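PDB 5YSC: vitamin B12-binding protein from Vibrio cholerae O395, which binds vitamin B12 in the periplasm and probably delivers it to the membrane subunit BtuC of the BtuCDF ABC importer. Local coordinates for residues A[61-73]-A[87-99]. Sequence-based numbering, arbitrary orientation.
With SO4 (sulfate ion), chain C.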
ATOM      1  N   ARG A  61       5.254  -1.975 -19.642  1.00 22.32           N
ATOM      2  CA  ARG A  61       5.588  -2.553 -18.346  1.00 23.41           C
ATOM      3  C   ARG A  61       7.035  -3.033 -18.330  1.00 23.87           C
ATOM      4  O   ARG A  61       7.501  -3.647 -19.294  1.00 25.28           O
ATOM      5  CB  ARG A  61       4.660  -3.715 -18.047  1.00 18.36           C
ATOM      6  CG  ARG A  61       3.362  -3.289 -17.433  1.00 16.86           C
ATOM      7  CD  ARG A  61       2.272  -2.890 -18.395  1.00 17.98           C
ATOM      8  NE  ARG A  61       1.090  -2.629 -17.566  1.00 19.39           N
ATOM      9  CZ  ARG A  61       0.577  -1.434 -17.290  1.00 20.87           C
ATOM     10  NH1 ARG A  61       1.027  -0.326 -17.872  1.00 18.96           N
ATOM     11  NH2 ARG A  61      -0.441  -1.368 -16.457  1.00 19.35           N
ATOM     12  N   VAL A  62       7.743  -2.753 -17.238  1.00 20.17           N
ATOM     13  CA  VAL A  62       9.123  -3.223 -17.120  1.00 20.86           C
ATOM     14  C   VAL A  62       9.364  -3.894 -15.782  1.00 20.65           C
ATOM     15  O   VAL A  62      10.512  -4.114 -15.393  1.00 20.62           O
ATOM     16  CB  VAL A  62      10.127  -2.081 -17.331  1.00 22.39           C
ATOM     17  CG1 VAL A  62      10.106  -1.625 -18.804  1.00 23.88           C
ATOM     18  CG2 VAL A  62       9.862  -0.918 -16.391  1.00 18.02           C
ATOM     19  N   ALA A  63       8.312  -4.221 -15.047  1.00 19.85           N
ATOM     20  CA  ALA A  63       8.543  -4.813 -13.735  1.00 21.40           C
ATOM     21  C   ALA A  63       7.298  -5.544 -13.258  1.00 22.57           C
ATOM     22  O   ALA A  63       6.169  -5.154 -13.559  1.00 22.02           O
ATOM     23  CB  ALA A  63       8.953  -3.770 -12.698  1.00 20.11           C
ATOM     24  N   ASN A  64       7.529  -6.607 -12.495  1.00 20.97           N
ATOM     25  CA  ASN A  64       6.470  -7.341 -11.821  1.00 21.23           C
ATOM     26  C   ASN A  64       7.052  -7.867 -10.522  1.00 25.70           C
ATOM     27  O   ASN A  64       8.156  -7.487 -10.126  1.00 23.38           O
ATOM     28  CB  ASN A  64       5.904  -8.466 -12.689  1.00 22.87           C
ATOM     29  CG  ASN A  64       6.955  -9.456 -13.108  1.00 31.46           C
ATOM     30  OD1 ASN A  64       7.797  -9.877 -12.315  1.00 30.07           O
ATOM     31  ND2 ASN A  64       6.909  -9.835 -14.373  1.00 34.35           N
ATOM     32  N   HIS A  65       6.291  -8.719  -9.833  1.00 24.83           N
ATOM     33  CA  HIS A  65       6.649  -9.025  -8.453  1.00 24.45           C
ATOM     34  C   HIS A  65       7.908  -9.850  -8.339  1.00 29.01           C
ATOM     35  O   HIS A  65       8.482  -9.926  -7.253  1.00 31.13           O
ATOM     36  CB  HIS A  65       5.510  -9.772  -7.759  1.00 23.98           C
ATOM     37  CG  HIS A  65       5.198 -11.101  -8.378  1.00 29.15           C
ATOM     38  ND1 HIS A  65       5.342 -12.298  -7.701  1.00 31.75           N
ATOM     39  CD2 HIS A  65       4.742 -11.420  -9.613  1.00 28.72           C
ATOM     40  CE1 HIS A  65       4.973 -13.291  -8.492  1.00 36.12           C
ATOM     41  NE2 HIS A  65       4.597 -12.786  -9.652  1.00 34.57           N
ATOM     42  N   GLN A  66       8.324 -10.477  -9.431  1.00 27.86           N
ATOM     43  CA  GLN A  66       9.486 -11.351  -9.392  1.00 32.34           C
ATOM     44  C   GLN A  66      10.691 -10.787 -10.140  1.00 26.18           C
ATOM     45  O   GLN A  66      11.822 -11.106  -9.817  1.00 28.47           O
ATOM     46  CB  GLN A  66       9.127 -12.740  -9.928  1.00 35.91           C
ATOM     47  CG  GLN A  66       8.350 -12.716 -11.227  1.00 41.93           C
ATOM     48  CD  GLN A  66       7.520 -13.966 -11.440  1.00 50.55           C
ATOM     49  OE1 GLN A  66       7.553 -14.890 -10.630  1.00 53.96           O
ATOM     50  NE2 GLN A  66       6.775 -14.002 -12.540  1.00 50.19           N
ATOM     51  N   THR A  67      10.441  -9.932 -11.123  1.00 24.12           N
ATOM     52  CA  THR A  67      11.484  -9.502 -12.041  1.00 26.68           C
ATOM     53  C   THR A  67      11.361  -8.047 -12.446  1.00 24.29           C
ATOM     54  O   THR A  67      10.275  -7.598 -12.827  1.00 26.42           O
ATOM     55  CB  THR A  67      11.422 -10.331 -13.323  1.00 35.52           C
ATOM     56  OG1 THR A  67      10.973 -11.657 -12.998  1.00 41.79           O
ATOM     57  CG2 THR A  67      12.780 -10.371 -13.999  1.00 37.83           C
ATOM     58  N   ILE A  68      12.501  -7.357 -12.485  1.00 20.25           N
ATOM     59  CA  ILE A  68      12.634  -6.079 -13.167  1.00 20.28           C
ATOM     60  C   ILE A  68      13.290  -6.331 -14.517  1.00 23.71           C
ATOM     61  O   ILE A  68      14.354  -6.960 -14.585  1.00 23.26           O
ATOM     62  CB  ILE A  68      13.478  -5.089 -12.352  1.00 18.38           C
ATOM     63  CG1 ILE A  68      12.797  -4.738 -11.011  1.00 19.03           C
ATOM     64  CG2 ILE A  68      13.751  -3.844 -13.178  1.00 20.47           C
ATOM     65  CD1 ILE A  68      13.566  -3.732 -10.185  1.00 17.07           C
ATOM     66  N   ASN A  69      12.686  -5.804 -15.587  1.00 20.47           N
ATOM     67  CA  ASN A  69      13.176  -6.027 -16.939  1.00 20.06           C
ATOM     68  C   ASN A  69      14.261  -5.007 -17.250  1.00 19.08           C
ATOM     69  O   ASN A  69      14.039  -3.956 -17.853  1.00 21.95           O
ATOM     70  CB  ASN A  69      12.035  -5.942 -17.943  1.00 19.93           C
ATOM     71  CG  ASN A  69      12.428  -6.441 -19.320  1.00 29.22           C
ATOM     72  OD1 ASN A  69      13.591  -6.328 -19.740  1.00 26.32           O
ATOM     73  ND2 ASN A  69      11.456  -6.998 -20.034  1.00 32.44           N
ATOM     74  N   ILE A  70      15.491  -5.349 -16.855  1.00 17.84           N
ATOM     75  CA  ILE A  70      16.587  -4.397 -17.004  1.00 18.34           C
ATOM     76  C   ILE A  70      16.913  -4.165 -18.470  1.00 20.49           C
ATOM     77  O   ILE A  70      17.318  -3.069 -18.840  1.00 23.26           O
ATOM     78  CB  ILE A  70      17.841  -4.840 -16.234  1.00 18.59           C
ATOM     79  CG1 ILE A  70      17.541  -4.754 -14.738  1.00 17.80           C
ATOM     80  CG2 ILE A  70      19.077  -3.952 -16.591  1.00 19.69           C
ATOM     81  CD1 ILE A  70      18.643  -5.190 -13.867  1.00 18.46           C
ATOM     82  N   GLU A  71      16.781  -5.187 -19.299  1.00 21.53           N
ATOM     83  CA  GLU A  71      17.028  -5.028 -20.725  1.00 25.32           C
ATOM     84  C   GLU A  71      16.160  -3.917 -21.294  1.00 24.81           C
ATOM     85  O   GLU A  71      16.652  -3.011 -21.971  1.00 27.87           O
ATOM     86  CB  GLU A  71      16.752  -6.341 -21.438  1.00 26.19           C
ATOM     87  CG  GLU A  71      17.110  -6.331 -22.918  1.00 28.72           C
ATOM     88  CD  GLU A  71      17.090  -7.710 -23.542  1.00 35.24           C
ATOM     89  OE1 GLU A  71      16.658  -8.683 -22.886  1.00 38.81           O
ATOM     90  OE2 GLU A  71      17.520  -7.817 -24.704  1.00 40.83           O
ATOM     91  N   LYS A  72      14.861  -3.967 -20.996  1.00 23.58           N
ATOM     92  CA  LYS A  72      13.930  -2.951 -21.486  1.00 25.30           C
ATOM     93  C   LYS A  72      14.267  -1.585 -20.921  1.00 26.67           C
ATOM     94  O   LYS A  72      14.195  -0.585 -21.635  1.00 28.36           O
ATOM     95  CB  LYS A  72      12.497  -3.339 -21.131  1.00 24.19           C
ATOM     96  CG  LYS A  72      11.810  -4.180 -22.158  1.00 35.66           C
ATOM     97  CD  LYS A  72      10.380  -4.586 -21.741  1.00 38.50           C
ATOM     98  CE  LYS A  72       9.357  -4.399 -22.839  1.00 41.86           C
ATOM     99  NZ  LYS A  72       8.704  -3.056 -22.714  1.00 40.90           N
ATOM    100  N   ILE A  73      14.643  -1.517 -19.641  1.00 24.13           N
ATOM    101  CA  ILE A  73      15.038  -0.239 -19.053  1.00 23.15           C
ATOM    102  C   ILE A  73      16.242   0.358 -19.786  1.00 28.75           C
ATOM    103  O   ILE A  73      16.319   1.581 -20.002  1.00 29.69           O
ATOM    104  CB  ILE A  73      15.305  -0.411 -17.546  1.00 21.44           C
ATOM    105  CG1 ILE A  73      13.992  -0.799 -16.856  1.00 18.80           C
ATOM    106  CG2 ILE A  73      15.868   0.838 -16.951  1.00 19.10           C
ATOM    107  CD1 ILE A  73      14.089  -0.901 -15.361  1.00 18.51           C
ATOM    108  N   GLY A  87       9.655  -3.796  -2.186  1.00 12.70           N
ATOM    109  CA  GLY A  87       9.026  -4.804  -3.009  1.00 13.40           C
ATOM    110  C   GLY A  87       9.786  -5.232  -4.258  1.00 15.65           C
ATOM    111  O   GLY A  87       9.440  -6.240  -4.882  1.00 17.67           O
ATOM    112  N   ASN A  88      10.731  -4.486  -4.654  1.00 11.94           N
ATOM    113  CA  ASN A  88      11.493  -4.819  -5.857  1.00 12.08           C
ATOM    114  C   ASN A  88      12.647  -5.761  -5.508  1.00 14.33           C
ATOM    115  O   ASN A  88      13.194  -5.689  -4.404  1.00 14.95           O
ATOM    116  CB  ASN A  88      12.121  -3.593  -6.498  1.00 13.52           C
ATOM    117  CG  ASN A  88      11.119  -2.621  -7.114  1.00 15.27           C
ATOM    118  OD1 ASN A  88      11.380  -1.429  -7.113  1.00 13.38           O
ATOM    119  ND2 ASN A  88      10.059  -3.126  -7.736  1.00 14.19           N
ATOM    120  N   PRO A  89      13.093  -6.595  -6.445  1.00 12.29           N
ATOM    121  CA  PRO A  89      14.236  -7.504  -6.161  1.00 13.62           C
ATOM    122  C   PRO A  89      15.511  -6.730  -5.870  1.00 13.87           C
ATOM    123  O   PRO A  89      15.960  -5.939  -6.709  1.00 13.75           O
ATOM    124  CB  PRO A  89      14.370  -8.293  -7.467  1.00 14.62           C
ATOM    125  CG  PRO A  89      13.111  -8.060  -8.214  1.00 17.56           C
ATOM    126  CD  PRO A  89      12.618  -6.748  -7.829  1.00 14.83           C
ATOM    127  N   PRO A  90      16.150  -6.959  -4.704  1.00 13.82           N
ATOM    128  CA  PRO A  90      17.351  -6.184  -4.338  1.00 14.20           C
ATOM    129  C   PRO A  90      18.470  -6.222  -5.362  1.00 15.14           C
ATOM    130  O   PRO A  90      19.143  -5.220  -5.574  1.00 15.16           O
ATOM    131  CB  PRO A  90      17.794  -6.845  -3.027  1.00 15.22           C
ATOM    132  CG  PRO A  90      16.586  -7.422  -2.466  1.00 20.33           C
ATOM    133  CD  PRO A  90      15.695  -7.819  -3.596  1.00 16.28           C
ATOM    134  N   ARG A  91      18.721  -7.387  -5.962  1.00 14.71           N
ATOM    135  CA  ARG A  91      19.816  -7.495  -6.914  1.00 15.88           C
ATOM    136  C   ARG A  91      19.591  -6.591  -8.111  1.00 15.37           C
ATOM    137  O   ARG A  91      20.516  -5.934  -8.591  1.00 16.02           O
ATOM    138  CB  ARG A  91      19.970  -8.950  -7.373  1.00 17.23           C
ATOM    139  CG  ARG A  91      21.022  -9.136  -8.453  1.00 18.69           C
ATOM    140  CD  ARG A  91      21.209 -10.587  -8.815  1.00 20.34           C
ATOM    141  NE  ARG A  91      22.103 -10.752  -9.954  1.00 22.81           N
ATOM    142  CZ  ARG A  91      23.430 -10.800  -9.888  1.00 23.46           C
ATOM    143  NH1 ARG A  91      24.139 -10.967 -11.001  1.00 24.68           N
ATOM    144  NH2 ARG A  91      24.060 -10.667  -8.729  1.00 23.18           N
ATOM    145  N   GLU A  92      18.356  -6.556  -8.627  1.00 17.43           N
ATOM    146  CA  GLU A  92      18.120  -5.773  -9.829  1.00 16.52           C
ATOM    147  C   GLU A  92      18.199  -4.275  -9.548  1.00 15.71           C
ATOM    148  O   GLU A  92      18.678  -3.510 -10.403  1.00 16.31           O
ATOM    149  CB  GLU A  92      16.780  -6.180 -10.448  1.00 16.65           C
ATOM    150  CG  GLU A  92      16.871  -7.395 -11.337  1.00 21.86           C
ATOM    151  CD  GLU A  92      16.312  -8.631 -10.697  1.00 29.13           C
ATOM    152  OE1 GLU A  92      15.344  -9.234 -11.260  1.00 29.71           O
ATOM    153  OE2 GLU A  92      16.831  -8.998  -9.619  1.00 31.89           O
ATOM    154  N   LEU A  93      17.710  -3.820  -8.379  1.00 16.63           N
ATOM    155  CA  LEU A  93      17.880  -2.416  -8.004  1.00 15.95           C
ATOM    156  C   LEU A  93      19.343  -2.078  -7.844  1.00 17.40           C
ATOM    157  O   LEU A  93      19.798  -1.017  -8.287  1.00 17.49           O
ATOM    158  CB  LEU A  93      17.155  -2.104  -6.705  1.00 16.75           C
ATOM    159  CG  LEU A  93      15.655  -2.023  -6.653  1.00 19.37           C
ATOM    160  CD1 LEU A  93      15.255  -1.532  -5.267  1.00 16.34           C
ATOM    161  CD2 LEU A  93      15.153  -1.099  -7.740  1.00 18.36           C
ATOM    162  N   ALA A  94      20.105  -2.970  -7.203  1.00 14.13           N
ATOM    163  CA  ALA A  94      21.533  -2.720  -7.075  1.00 15.53           C
ATOM    164  C   ALA A  94      22.166  -2.607  -8.452  1.00 16.58           C
ATOM    165  O   ALA A  94      22.982  -1.709  -8.702  1.00 18.04           O
ATOM    166  CB  ALA A  94      22.206  -3.828  -6.247  1.00 16.44           C
ATOM    167  N   LYS A  95      21.770  -3.486  -9.377  1.00 21.03           N
ATOM    168  CA  LYS A  95      22.279  -3.391 -10.748  1.00 22.90           C
ATOM    169  C   LYS A  95      21.983  -2.023 -11.336  1.00 21.34           C
ATOM    170  O   LYS A  95      22.860  -1.385 -11.929  1.00 24.72           O
ATOM    171  CB  LYS A  95      21.673  -4.486 -11.631  1.00 21.97           C
ATOM    172  CG  LYS A  95      22.648  -5.546 -12.109  1.00 33.10           C
ATOM    173  CD  LYS A  95      22.194  -6.950 -11.768  1.00 36.20           C
ATOM    174  CE  LYS A  95      21.149  -7.463 -12.732  1.00 36.94           C
ATOM    175  NZ  LYS A  95      20.285  -8.605 -12.224  1.00 36.58           N
ATOM    176  N   LEU A  96      20.737  -1.555 -11.187  1.00 20.05           N
ATOM    177  CA  LEU A  96      20.372  -0.246 -11.721  1.00 19.24           C
ATOM    178  C   LEU A  96      21.217   0.860 -11.103  1.00 19.77           C
ATOM    179  O   LEU A  96      21.590   1.827 -11.790  1.00 19.36           O
ATOM    180  CB  LEU A  96      18.879   0.013 -11.483  1.00 18.62           C
ATOM    181  CG  LEU A  96      17.951  -0.844 -12.335  1.00 18.95           C
ATOM    182  CD1 LEU A  96      16.502  -0.569 -11.898  1.00 15.13           C
ATOM    183  CD2 LEU A  96      18.141  -0.594 -13.821  1.00 19.80           C
ATOM    184  N   ARG A  97      21.485   0.767  -9.799  1.00 19.19           N
ATOM    185  CA  ARG A  97      22.349   1.746  -9.163  1.00 20.52           C
ATOM    186  C   ARG A  97      23.751   1.658  -9.753  1.00 21.94           C
ATOM    187  O   ARG A  97      24.373   2.679 -10.053  1.00 24.88           O
ATOM    188  CB  ARG A  97      22.392   1.535  -7.648  1.00 21.47           C
ATOM    189  CG  ARG A  97      21.108   1.908  -6.911  1.00 18.97           C
ATOM    190  CD  ARG A  97      21.277   1.996  -5.378  1.00 19.86           C
ATOM    191  NE  ARG A  97      21.637   0.725  -4.751  1.00 20.58           N
ATOM    192  CZ  ARG A  97      20.762  -0.217  -4.390  1.00 19.50           C
ATOM    193  NH1 ARG A  97      19.447  -0.040  -4.604  1.00 16.23           N
ATOM    194  NH2 ARG A  97      21.192  -1.342  -3.806  1.00 18.93           N
ATOM    195  N   GLN A  98      24.248   0.436  -9.955  1.00 23.73           N
ATOM    196  CA  GLN A  98      25.614   0.278 -10.447  1.00 26.90           C
ATOM    197  C   GLN A  98      25.729   0.758 -11.882  1.00 30.62           C
ATOM    198  O   GLN A  98      26.794   1.230 -12.297  1.00 33.24           O
ATOM    199  CB  GLN A  98      26.064  -1.188 -10.269  1.00 32.19           C
ATOM    200  CG  GLN A  98      26.876  -1.397  -8.947  1.00 43.38           C
ATOM    201  CD  GLN A  98      26.923  -2.850  -8.424  1.00 46.64           C
ATOM    202  OE1 GLN A  98      26.280  -3.757  -8.973  1.00 51.12           O
ATOM    203  NE2 GLN A  98      27.689  -3.058  -7.345  1.00 41.51           N
ATOM    204  N   LEU A  99      24.634   0.700 -12.633  1.00 26.81           N
ATOM    205  CA  LEU A  99      24.603   1.192 -13.999  1.00 30.45           C
ATOM    206  C   LEU A  99      24.541   2.709 -14.082  1.00 31.93           C
ATOM    207  O   LEU A  99      24.585   3.239 -15.194  1.00 32.33           O
ATOM    208  CB  LEU A  99      23.412   0.597 -14.732  1.00 30.22           C
ATOM    209  CG  LEU A  99      23.538  -0.856 -15.175  1.00 31.19           C
ATOM    210  CD1 LEU A  99      22.173  -1.383 -15.653  1.00 30.70           C
ATOM    211  CD2 LEU A  99      24.557  -0.938 -16.282  1.00 36.84           C
TER
HETATM  212  S   SO4 C 402      -0.663  -5.214 -16.212  1.00 51.59           S
HETATM  213  O1  SO4 C 402      -1.058  -3.930 -15.607  1.00 36.29           O
HETATM  214  O2  SO4 C 402      -1.669  -5.635 -17.189  1.00 62.11           O
HETATM  215  O3  SO4 C 402      -0.580  -6.214 -15.149  1.00 54.97           O
HETATM  216  O4  SO4 C 402       0.610  -5.102 -16.923  1.00 57.24           O
HETATM  217  O   HOH W   1       9.337  -5.966  -8.221  1.00 22.77           O
HETATM  218  O   HOH W   2      14.319 -11.481 -10.249  1.00 32.51           O
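Ile68 lies against the start of helix 90-98, its CG1 resting 3.8 Å from Pro89 CD while its CD1 carries on to Leu93 CD2, 3.9 Å away. Next to it, the CD1 of Ile70 drops onto the aliphatic part of Lys95, 3.6 Å from CE, and also meets Glu92 CG. A chi1 of -68° sets Ile70 CG2 anti to the backbone N, where it meets Leu99 CD1. Deeper in, Ile73 CG2 meets Leu96 CD2, and both residues also pack on Ile81 of strand 80-83. That parallel strand links helices 70-76 and 90-98 in the N-terminal lobe of this two-lobed periplasmic binding protein. Polar contact across the interface is carried by water: one molecule donates to both Gln66 O (2.6 Å) and Glu92 OE1, and another joins Asn64 O to Asn88 ND2. The Asn88 amide is held by Trp84 N, donating to OD1, and Leu26 O, accepting from ND2. Ile68 N, buried nearby, has no hydrogen-bonding partner. Asn64 OD1 shapes the turn, accepting from Gln66 N in an Asx turn and from Thr67 N at 2.9 Å. Asn69 OD1 caps helix 70-76 through Lys72 N, which sits above the carbonyl plane. Asn64, His65 and Gly87 border the cyanocobalamin pocket, where His65 N makes a weak hydrogen bond to the ligand.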